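Local coordinates for protein 4-hydroxy-3-methylbut-2-enyl diphosphate reductase, apicoplast (Plasmodium falciparum, PDB 4N7B) that reduces (E)-4-hydroxy-3-methylbut-2-enyl diphosphate to isopentenyl and dimethylallyl diphosphate with an iron-sulfur cluster, the terminal step of apicoplast isoprenoid precursor synthesis, at residues Lys266-Glu269 and Lys270-Ala273; Asn424-Cys427 and Thr428-Asp431; Asp466-Gln469 and Gln470-Lys473; Glu488-Thr491 and Gln492-Val495. All coordinates share one frame; numbering follows the deposited sequence.

In the fold
The four contacts follow one another along the chain. Contact 1 ends helix 262-271 where it turns into strand 273-276, at the edge of one four-stranded parallel sheet. The other three belong to the helices and connections of the five-stranded parallel sheet: contact 2 spans the end of helix 414-427 and the turn before strand 432-436, contact 3 lies between strands 458-461 and 477-482, and contact 4 on helix 488-499. Contacts 3 and 4 have centres about 16 Å apart and touch, F494 CE1 lying 4.2 Å from L467 CB. The centre of contact 1 is about 21 Å from that of contact 4 and 37 Å from that of contact 2. They thus sample two of the three parallel sheets.

Contact 1: Lys266-Glu269 and Lys270-Ala273; sequences KKLE and KEGA
L268 and A273 meet as the chain leaves helix 262-271, and backbone bonds set the geometry. K270 N and E271 N still follow the helical pattern, donating to K266 O and K267 O. The next two amides fold back instead: A273 N reaches L268 O at 2.9 Å, while G272 N binds E269 O at 3.1 Å from above the carbonyl plane. L268 O also draws a weaker bond from G272 N. Glycine suits this position because phi is 119°, where a side chain would press on the preceding carbonyl oxygen.

CB of L268 lies 4.0 Å from CB of A273; the small alanine packs on V241 of helix 232-247, and L268 also packs on F275.

On the exposed flank, the charged pair meets through carbon. K267, with CG anti to its amide nitrogen (chi1 -178°) and the chain extended, lays CE 3.4 Å from E271 OE2, but K267 NZ stays 4.5 Å from that oxygen, so attraction is probably modest. Paired back-bonds, a positive-phi glycine and an apolar contact between the flanking L268 and A273 make this a Schellman motif, here closing the helix of a beta-alpha-beta unit.

Contact 2: Asn424-Cys427 and Thr428-Asp431; sequences NKIC and TKCD
I426 lays its terminal methyl over the aliphatic part of K429, CD1 lying 3.8 Å from K429 CD, and the two side chains cross at about a right angle. With CG1 trans to the amide nitrogen (chi1 -171°), the isoleucine sends CD1 toward the lysine. I426 also packs on Y223, I225 and F510, so a branched apolar residue suits the inner side, while lysine suits the outer side, where its carbons cover the methyl and its ammonium leads away.

Beside this overlap the backbone turns. K429 N donates to I426 O at 3.0 Å, and C430 N to C427 O at 2.9 Å, both from above the carbonyl plane; the second bond closes a type I beta turn from C427 to C430 after helix 414-427. C430 brings CB to 3.3 Å from C427 O, while its SG packs near I426 CG1.

C427 faces another way: its SG touches CG2 of T428 at 4.0 Å and V456 lies near. In the last turn T428 N no longer reaches N424 O (4.6 Å), and a water binds this carbonyl instead, giving its proton at 2.7 Å, with T428 OG1 as its second partner.

C427 SG and C430 SG are 7.2 Å apart, too far for a disulfide, and neither residue is a ligand of the cluster; chemically, both appear to act as compact packing groups.

Contact 3: Asp466-Gln469 and Gln470-Lys473; sequences DLDQ and QILK
L467 reaches forward with both methyls to the short 3-10 segment that follows. Its CG stands trans to the amide nitrogen (chi1 169°), which directs CD1 to I471 CD1 at 4.0 Å and CD2 to L472 CD1 at 4.1 Å. The branched end thus bridges two neighbours, and L497 of helix 488-499 packs against it, a good place for leucine.

D468 serves with both side chain and backbone. Its OD1 accepts Q470 N at 3.1 Å, from above the carboxylate plane, and this bond to the amide two residues on defines an Asx turn; its O takes I471 N at 3.0 Å in a nearly straight bond (173° at the hydrogen). Aspartate suits the spot because its short side chain brings an oxygen level with that amide.

Q469 continues the series: its O receives L472 N at 3.3 Å from above the carbonyl plane, while its side chain touches F503. L472, packed on F503, Y505 and L498, roots the turn in the interior. An Asx turn leading into a 3-10 segment with bonds three residues apart is a compact way to start such a helix in a loop between strands.

Contact 4: Glu488-Thr491 and Gln492-Val495; sequences EQET and QKFV
The opening turns of helix 488-499 place E488 beside Q492, E490 beside K493 and T491 one turn before V495. Backbone bonds four residues apart join E488 to Q492 (Q492 N to E488 O, 2.9 Å), Q489 to K493, and T491 to V495 (V495 N to T491 O, 3.1 Å).

E488 bends at chi2 (56°), turning its carboxylate forward along the helix, toward Q492. The carboxylate and the Q492 amide stand with their planes 70° apart, and Q492 CG lies 3.4 Å from E488 O. The main partner of E488 OE1 is R228, whose NH2 forms a salt bridge with it, so an acid suits this place; R228 also touches the side chains of T491 and Q492. E488 N is hydrogen-bonded to a glycerol, probably from the crystallisation liquor.

This helix leads on from the loop holding A484, near the cluster, and S485, a likely substrate ligand, and packs against the five-stranded parallel sheet. T491 and F494 touch V436, and F494 and V495 touch L480, so compact or apolar residues fit that face. The ring of F494 turns an edge to E490 O, CD2 lying 3.5 Å from it.

E490 and K493 run alongside one another in the same direction. OE1 of E490 is 3.8 Å from K493 CD and hydrogen-bonded to T463 OG1. Lysine suits its place because its long aliphatic chain follows E490 and keeps the amine near the carboxylate: E490 OE2 and K493 NZ are 4.2 Å apart, too far for a salt bridge, though the opposite charges probably still attract. Q489 sends NE2 to within 3.8 Å of K493 CE.

Contact 1: Lys266-Glu269 and Lys270-Ala273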
loop_
_atom_site.group_PDB
_atom_site.type_symbol
_atom_site.label_atom_id
_atom_site.label_comp_id
_atom_site.label_asym_id
_atom_site.label_seq_id
_atom_site.Cartn_x
_atom_site.Cartn_y
_atom_site.Cartn_z
ATOM N N LYS A 266 -6.367 -14.524 4.974
ATOM C CA LYS A 266 -6.760 -15.818 5.508
ATOM C C LYS A 266 -8.253 -15.787 5.840
ATOM O O LYS A 266 -8.967 -16.770 5.627
ATOM C CB LYS A 266 -5.938 -16.157 6.748
ATOM C CG LYS A 266 -6.374 -17.427 7.448
ATOM C CD LYS A 266 -5.779 -17.507 8.849
ATOM C CE LYS A 266 -6.293 -18.719 9.630
ATOM N NZ LYS A 266 -5.767 -18.736 11.030
ATOM N N LYS A 267 -8.729 -14.651 6.346
ATOM C CA LYS A 267 -10.132 -14.537 6.732
ATOM C C LYS A 267 -11.014 -14.677 5.491
ATOM O O LYS A 267 -12.072 -15.315 5.531
ATOM C CB LYS A 267 -10.384 -13.211 7.436
ATOM C CG LYS A 267 -11.806 -13.007 7.912
ATOM C CD LYS A 267 -11.973 -11.604 8.484
ATOM C CE LYS A 267 -13.444 -11.220 8.658
ATOM N NZ LYS A 267 -13.601 -9.772 9.034
ATOM N N LEU A 268 -10.557 -14.104 4.379
ATOM C CA LEU A 268 -11.316 -14.150 3.134
ATOM C C LEU A 268 -11.258 -15.536 2.504
ATOM O O LEU A 268 -12.222 -15.972 1.869
ATOM C CB LEU A 268 -10.813 -13.094 2.150
ATOM C CG LEU A 268 -11.058 -11.657 2.625
ATOM C CD1 LEU A 268 -10.422 -10.660 1.677
ATOM C CD2 LEU A 268 -12.555 -11.374 2.768
ATOM N N GLU A 269 -10.140 -16.232 2.688
ATOM C CA GLU A 269 -10.005 -17.585 2.161
ATOM C C GLU A 269 -11.030 -18.485 2.830
ATOM O O GLU A 269 -11.651 -19.318 2.173
ATOM C CB GLU A 269 -8.593 -18.133 2.374
ATOM C CG GLU A 269 -7.606 -17.698 1.305
ATOM C CD GLU A 269 -6.170 -18.078 1.628
ATOM O OE1 GLU A 269 -5.874 -18.387 2.803
ATOM O OE2 GLU A 269 -5.333 -18.075 0.699
ATOM N N LYS A 270 -11.204 -18.298 4.136
ATOM C CA LYS A 270 -12.191 -19.049 4.902
ATOM C C LYS A 270 -13.594 -18.778 4.383
ATOM O O LYS A 270 -14.429 -19.675 4.348
ATOM C CB LYS A 270 -12.127 -18.682 6.388
ATOM C CG LYS A 270 -11.162 -19.532 7.201
ATOM C CD LYS A 270 -11.319 -19.317 8.712
ATOM C CE LYS A 270 -12.742 -19.619 9.206
ATOM N NZ LYS A 270 -12.870 -19.558 10.699
ATOM N N GLU A 271 -13.846 -17.534 3.990
ATOM C CA GLU A 271 -15.169 -17.130 3.536
ATOM C C GLU A 271 -15.425 -17.561 2.092
ATOM O O GLU A 271 -16.547 -17.444 1.602
ATOM C CB GLU A 271 -15.342 -15.612 3.676
ATOM C CG GLU A 271 -15.391 -15.109 5.114
ATOM C CD GLU A 271 -15.355 -13.587 5.220
ATOM O OE1 GLU A 271 -15.723 -12.889 4.246
ATOM O OE2 GLU A 271 -14.946 -13.084 6.287
ATOM N N GLY A 272 -14.387 -18.049 1.408
ATOM C CA GLY A 272 -14.555 -18.627 0.083
ATOM C C GLY A 272 -13.790 -17.938 -1.039
ATOM O O GLY A 272 -13.932 -18.301 -2.210
ATOM N N ALA A 273 -12.970 -16.948 -0.706
ATOM C CA ALA A 273 -12.144 -16.319 -1.727
ATOM C C ALA A 273 -10.920 -17.185 -2.025
ATOM O O ALA A 273 -10.443 -17.931 -1.166
ATOM C CB ALA A 273 -11.715 -14.918 -1.301
#

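Contact 2: Asn424-Cys427 and Thr428-Asp431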
loop_
_atom_site.group_PDB
_atom_site.type_symbol
_atom_site.label_atom_id
_atom_site.label_comp_id
_atom_site.label_asym_id
_atom_site.label_seq_id
_atom_site.Cartn_x
_atom_site.Cartn_y
_atom_site.Cartn_z
ATOM N N ASN A 424 6.750 10.033 12.349
ATOM C CA ASN A 424 7.980 10.825 12.366
ATOM C C ASN A 424 7.969 11.899 13.446
ATOM O O ASN A 424 9.007 12.190 14.036
ATOM C CB ASN A 424 8.216 11.490 11.015
ATOM C CG ASN A 424 8.621 10.501 9.949
ATOM O OD1 ASN A 424 9.035 9.394 10.260
ATOM N ND2 ASN A 424 8.517 10.896 8.687
ATOM N N LYS A 425 6.800 12.496 13.689
ATOM C CA LYS A 425 6.663 13.581 14.672
ATOM C C LYS A 425 6.848 13.108 16.099
ATOM O O LYS A 425 7.438 13.808 16.915
ATOM C CB LYS A 425 5.281 14.219 14.594
ATOM C CG LYS A 425 5.268 15.571 13.941
ATOM C CD LYS A 425 3.841 15.976 13.592
ATOM C CE LYS A 425 3.791 16.709 12.268
ATOM N NZ LYS A 425 2.390 17.068 11.919
ATOM N N ILE A 426 6.334 11.915 16.395
ATOM C CA ILE A 426 6.340 11.405 17.757
ATOM C C ILE A 426 7.492 10.432 18.056
ATOM O O ILE A 426 7.943 10.383 19.192
ATOM C CB ILE A 426 4.983 10.729 18.130
ATOM C CG1 ILE A 426 4.928 10.400 19.618
ATOM C CG2 ILE A 426 4.800 9.452 17.362
ATOM C CD1 ILE A 426 5.159 11.596 20.534
ATOM N N CYS A 427 7.986 9.681 17.068
ATOM C CA CYS A 427 8.933 8.595 17.379
ATOM C C CYS A 427 10.171 9.086 18.156
ATOM O O CYS A 427 10.721 8.346 18.958
ATOM C CB CYS A 427 9.353 7.812 16.120
ATOM S SG CYS A 427 10.373 8.768 15.009
ATOM N N THR A 428 10.586 10.335 17.966
ATOM C CA THR A 428 11.813 10.821 18.611
ATOM C C THR A 428 11.674 11.162 20.086
ATOM O O THR A 428 12.650 11.539 20.711
ATOM C CB THR A 428 12.422 12.034 17.864
ATOM O OG1 THR A 428 11.456 13.086 17.775
ATOM C CG2 THR A 428 12.834 11.610 16.467
ATOM N N LYS A 429 10.472 11.029 20.644
ATOM C CA LYS A 429 10.278 11.107 22.094
ATOM C C LYS A 429 10.374 9.713 22.703
ATOM O O LYS A 429 10.336 9.552 23.918
ATOM C CB LYS A 429 8.887 11.663 22.416
ATOM C CG LYS A 429 8.833 13.166 22.511
ATOM C CD LYS A 429 8.157 13.777 21.292
ATOM C CE LYS A 429 8.884 15.041 20.840
ATOM N NZ LYS A 429 8.929 16.084 21.908
ATOM N N CYS A 430 10.461 8.706 21.838
ATOM C CA CYS A 430 10.330 7.300 22.239
ATOM C C CYS A 430 11.651 6.513 22.175
ATOM O O CYS A 430 12.603 6.933 21.534
ATOM C CB CYS A 430 9.300 6.614 21.350
ATOM S SG CYS A 430 7.604 7.345 21.461
ATOM N N ASP A 431 11.666 5.359 22.840
ATOM C CA ASP A 431 12.808 4.457 22.885
ATOM C C ASP A 431 12.636 3.326 21.874
ATOM O O ASP A 431 13.600 2.693 21.465
ATOM C CB ASP A 431 12.910 3.855 24.281
ATOM C CG ASP A 431 12.945 4.914 25.371
ATOM O OD1 ASP A 431 13.801 5.820 25.306
ATOM O OD2 ASP A 431 12.106 4.847 26.295
HETATM O O HOH W 1 10.570 14.147 15.050
#

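Contact 3: Asp466-Gln469 and Gln470-Lys473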
loop_
_atom_site.group_PDB
_atom_site.type_symbol
_atom_site.label_atom_id
_atom_site.label_comp_id
_atom_site.label_asym_id
_atom_site.label_seq_id
_atom_site.Cartn_x
_atom_site.Cartn_y
_atom_site.Cartn_z
ATOM N N ASP A 466 3.931 -12.473 17.982
ATOM C CA ASP A 466 5.285 -12.380 17.405
ATOM C C ASP A 466 6.206 -11.468 18.216
ATOM O O ASP A 466 7.393 -11.393 17.942
ATOM C CB ASP A 466 5.260 -11.846 15.964
ATOM C CG ASP A 466 4.456 -12.720 15.010
ATOM O OD1 ASP A 466 4.629 -13.956 15.004
ATOM O OD2 ASP A 466 3.641 -12.158 14.250
ATOM N N LEU A 467 5.666 -10.755 19.198
ATOM C CA LEU A 467 6.484 -9.850 19.998
ATOM C C LEU A 467 7.368 -10.658 20.941
ATOM O O LEU A 467 6.883 -11.483 21.717
ATOM C CB LEU A 467 5.613 -8.886 20.798
ATOM C CG LEU A 467 6.280 -8.045 21.891
ATOM C CD1 LEU A 467 7.279 -7.050 21.314
ATOM C CD2 LEU A 467 5.199 -7.321 22.716
ATOM N N ASP A 468 8.672 -10.431 20.837
ATOM C CA ASP A 468 9.625 -10.935 21.806
ATOM C C ASP A 468 9.628 -9.962 22.966
ATOM O O ASP A 468 10.290 -8.922 22.895
ATOM C CB ASP A 468 11.014 -10.994 21.190
ATOM C CG ASP A 468 12.080 -11.352 22.196
ATOM O OD1 ASP A 468 11.722 -11.658 23.362
ATOM O OD2 ASP A 468 13.278 -11.353 21.818
ATOM N N GLN A 469 8.890 -10.303 24.024
ATOM C CA GLN A 469 8.632 -9.392 25.143
ATOM C C GLN A 469 9.885 -8.946 25.886
ATOM O O GLN A 469 9.847 -7.997 26.678
ATOM C CB GLN A 469 7.616 -10.027 26.107
ATOM C CG GLN A 469 6.218 -10.106 25.473
ATOM C CD GLN A 469 5.183 -10.847 26.316
ATOM O OE1 GLN A 469 5.282 -10.912 27.541
ATOM N NE2 GLN A 469 4.195 -11.425 25.650
ATOM N N GLN A 470 10.998 -9.609 25.608
ATOM C CA GLN A 470 12.270 -9.257 26.231
ATOM C C GLN A 470 12.755 -7.909 25.742
ATOM O O GLN A 470 13.520 -7.252 26.431
ATOM C CB GLN A 470 13.347 -10.305 25.931
ATOM C CG GLN A 470 13.282 -11.537 26.822
ATOM C CD GLN A 470 13.297 -11.192 28.315
ATOM O OE1 GLN A 470 14.287 -10.662 28.836
ATOM N NE2 GLN A 470 12.191 -11.490 29.005
ATOM N N ILE A 471 12.335 -7.497 24.552
ATOM C CA ILE A 471 12.848 -6.255 23.996
ATOM C C ILE A 471 12.202 -5.042 24.644
ATOM O O ILE A 471 12.517 -3.912 24.268
ATOM C CB ILE A 471 12.634 -6.146 22.476
ATOM C CG1 ILE A 471 11.191 -5.750 22.172
ATOM C CG2 ILE A 471 13.024 -7.446 21.783
ATOM C CD1 ILE A 471 10.907 -5.595 20.710
ATOM N N LEU A 472 11.285 -5.267 25.587
ATOM C CA LEU A 472 10.611 -4.171 26.284
ATOM C C LEU A 472 11.346 -3.838 27.579
ATOM O O LEU A 472 11.025 -2.862 28.258
ATOM C CB LEU A 472 9.184 -4.551 26.620
ATOM C CG LEU A 472 8.245 -4.895 25.468
ATOM C CD1 LEU A 472 6.963 -5.535 26.019
ATOM C CD2 LEU A 472 7.935 -3.653 24.672
ATOM N N LYS A 473 12.326 -4.659 27.933
ATOM C CA LYS A 473 13.119 -4.382 29.119
ATOM C C LYS A 473 13.878 -3.086 28.840
ATOM O O LYS A 473 14.489 -2.930 27.771
ATOM C CB LYS A 473 14.083 -5.539 29.427
ATOM C CG LYS A 473 14.169 -5.865 30.908
ATOM C CD LYS A 473 15.614 -6.021 31.390
ATOM C CE LYS A 473 16.010 -7.481 31.578
ATOM N NZ LYS A 473 17.385 -7.608 32.141
#

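Contact 4: Glu488-Thr491 and Gln492-Val495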
loop_
_atom_site.group_PDB
_atom_site.type_symbol
_atom_site.label_atom_id
_atom_site.label_comp_id
_atom_site.label_asym_id
_atom_site.label_seq_id
_atom_site.Cartn_x
_atom_site.Cartn_y
_atom_site.Cartn_z
ATOM N N GLU A 488 -7.479 -3.286 12.702
ATOM C CA GLU A 488 -7.395 -2.528 13.954
ATOM C C GLU A 488 -7.326 -3.486 15.145
ATOM O O GLU A 488 -6.594 -3.218 16.106
ATOM C CB GLU A 488 -8.572 -1.552 14.093
ATOM C CG GLU A 488 -8.586 -0.738 15.407
ATOM C CD GLU A 488 -7.284 0.057 15.648
ATOM O OE1 GLU A 488 -7.028 0.450 16.807
ATOM O OE2 GLU A 488 -6.511 0.293 14.695
ATOM N N GLN A 489 -8.039 -4.614 15.075
ATOM C CA GLN A 489 -7.975 -5.590 16.168
ATOM C C GLN A 489 -6.540 -6.027 16.482
ATOM O O GLN A 489 -6.181 -6.229 17.649
ATOM C CB GLN A 489 -8.813 -6.842 15.887
ATOM C CG GLN A 489 -9.104 -7.660 17.181
ATOM C CD GLN A 489 -9.633 -9.088 16.923
ATOM O OE1 GLN A 489 -9.827 -9.501 15.775
ATOM N NE2 GLN A 489 -9.862 -9.841 18.004
ATOM N N GLU A 490 -5.698 -6.185 15.468
ATOM C CA GLU A 490 -4.340 -6.645 15.772
ATOM C C GLU A 490 -3.616 -5.566 16.574
ATOM O O GLU A 490 -2.875 -5.867 17.501
ATOM C CB GLU A 490 -3.578 -7.033 14.518
ATOM C CG GLU A 490 -4.190 -8.213 13.811
ATOM C CD GLU A 490 -4.304 -9.458 14.699
ATOM O OE1 GLU A 490 -3.507 -9.617 15.660
ATOM O OE2 GLU A 490 -5.197 -10.286 14.427
ATOM N N THR A 491 -3.898 -4.304 16.270
ATOM C CA THR A 491 -3.268 -3.211 16.991
ATOM C C THR A 491 -3.812 -3.089 18.413
ATOM O O THR A 491 -3.064 -2.751 19.336
ATOM C CB THR A 491 -3.460 -1.882 16.260
ATOM O OG1 THR A 491 -2.916 -1.995 14.946
ATOM C CG2 THR A 491 -2.749 -0.753 16.986
ATOM N N GLN A 492 -5.102 -3.379 18.600
ATOM C CA GLN A 492 -5.700 -3.317 19.931
ATOM C C GLN A 492 -5.102 -4.362 20.877
ATOM O O GLN A 492 -4.957 -4.116 22.073
ATOM C CB GLN A 492 -7.226 -3.495 19.854
ATOM C CG GLN A 492 -7.882 -2.380 19.091
ATOM C CD GLN A 492 -7.733 -1.040 19.805
ATOM O OE1 GLN A 492 -7.346 -0.987 20.982
ATOM N NE2 GLN A 492 -8.043 0.051 19.097
ATOM N N LYS A 493 -4.763 -5.528 20.347
ATOM C CA LYS A 493 -4.134 -6.561 21.168
ATOM C C LYS A 493 -2.801 -6.044 21.731
ATOM O O LYS A 493 -2.434 -6.333 22.871
ATOM C CB LYS A 493 -3.886 -7.811 20.331
ATOM C CG LYS A 493 -5.150 -8.442 19.755
ATOM C CD LYS A 493 -4.868 -9.833 19.201
ATOM C CE LYS A 493 -6.125 -10.445 18.610
ATOM N NZ LYS A 493 -5.951 -11.886 18.192
ATOM N N PHE A 494 -2.074 -5.267 20.939
ATOM C CA PHE A 494 -0.867 -4.632 21.452
ATOM C C PHE A 494 -1.212 -3.656 22.573
ATOM O O PHE A 494 -0.590 -3.668 23.637
ATOM C CB PHE A 494 -0.095 -3.920 20.346
ATOM C CG PHE A 494 0.854 -4.825 19.585
ATOM C CD1 PHE A 494 2.119 -5.107 20.080
ATOM C CD2 PHE A 494 0.468 -5.409 18.379
ATOM C CE1 PHE A 494 2.991 -5.940 19.374
ATOM C CE2 PHE A 494 1.340 -6.249 17.679
ATOM C CZ PHE A 494 2.589 -6.509 18.181
ATOM N N VAL A 495 -2.215 -2.814 22.349
ATOM C CA VAL A 495 -2.585 -1.843 23.369
ATOM C C VAL A 495 -2.959 -2.597 24.637
ATOM O O VAL A 495 -2.537 -2.238 25.730
ATOM C CB VAL A 495 -3.754 -0.985 22.911
ATOM C CG1 VAL A 495 -4.309 -0.176 24.075
ATOM C CG2 VAL A 495 -3.314 -0.102 21.760
#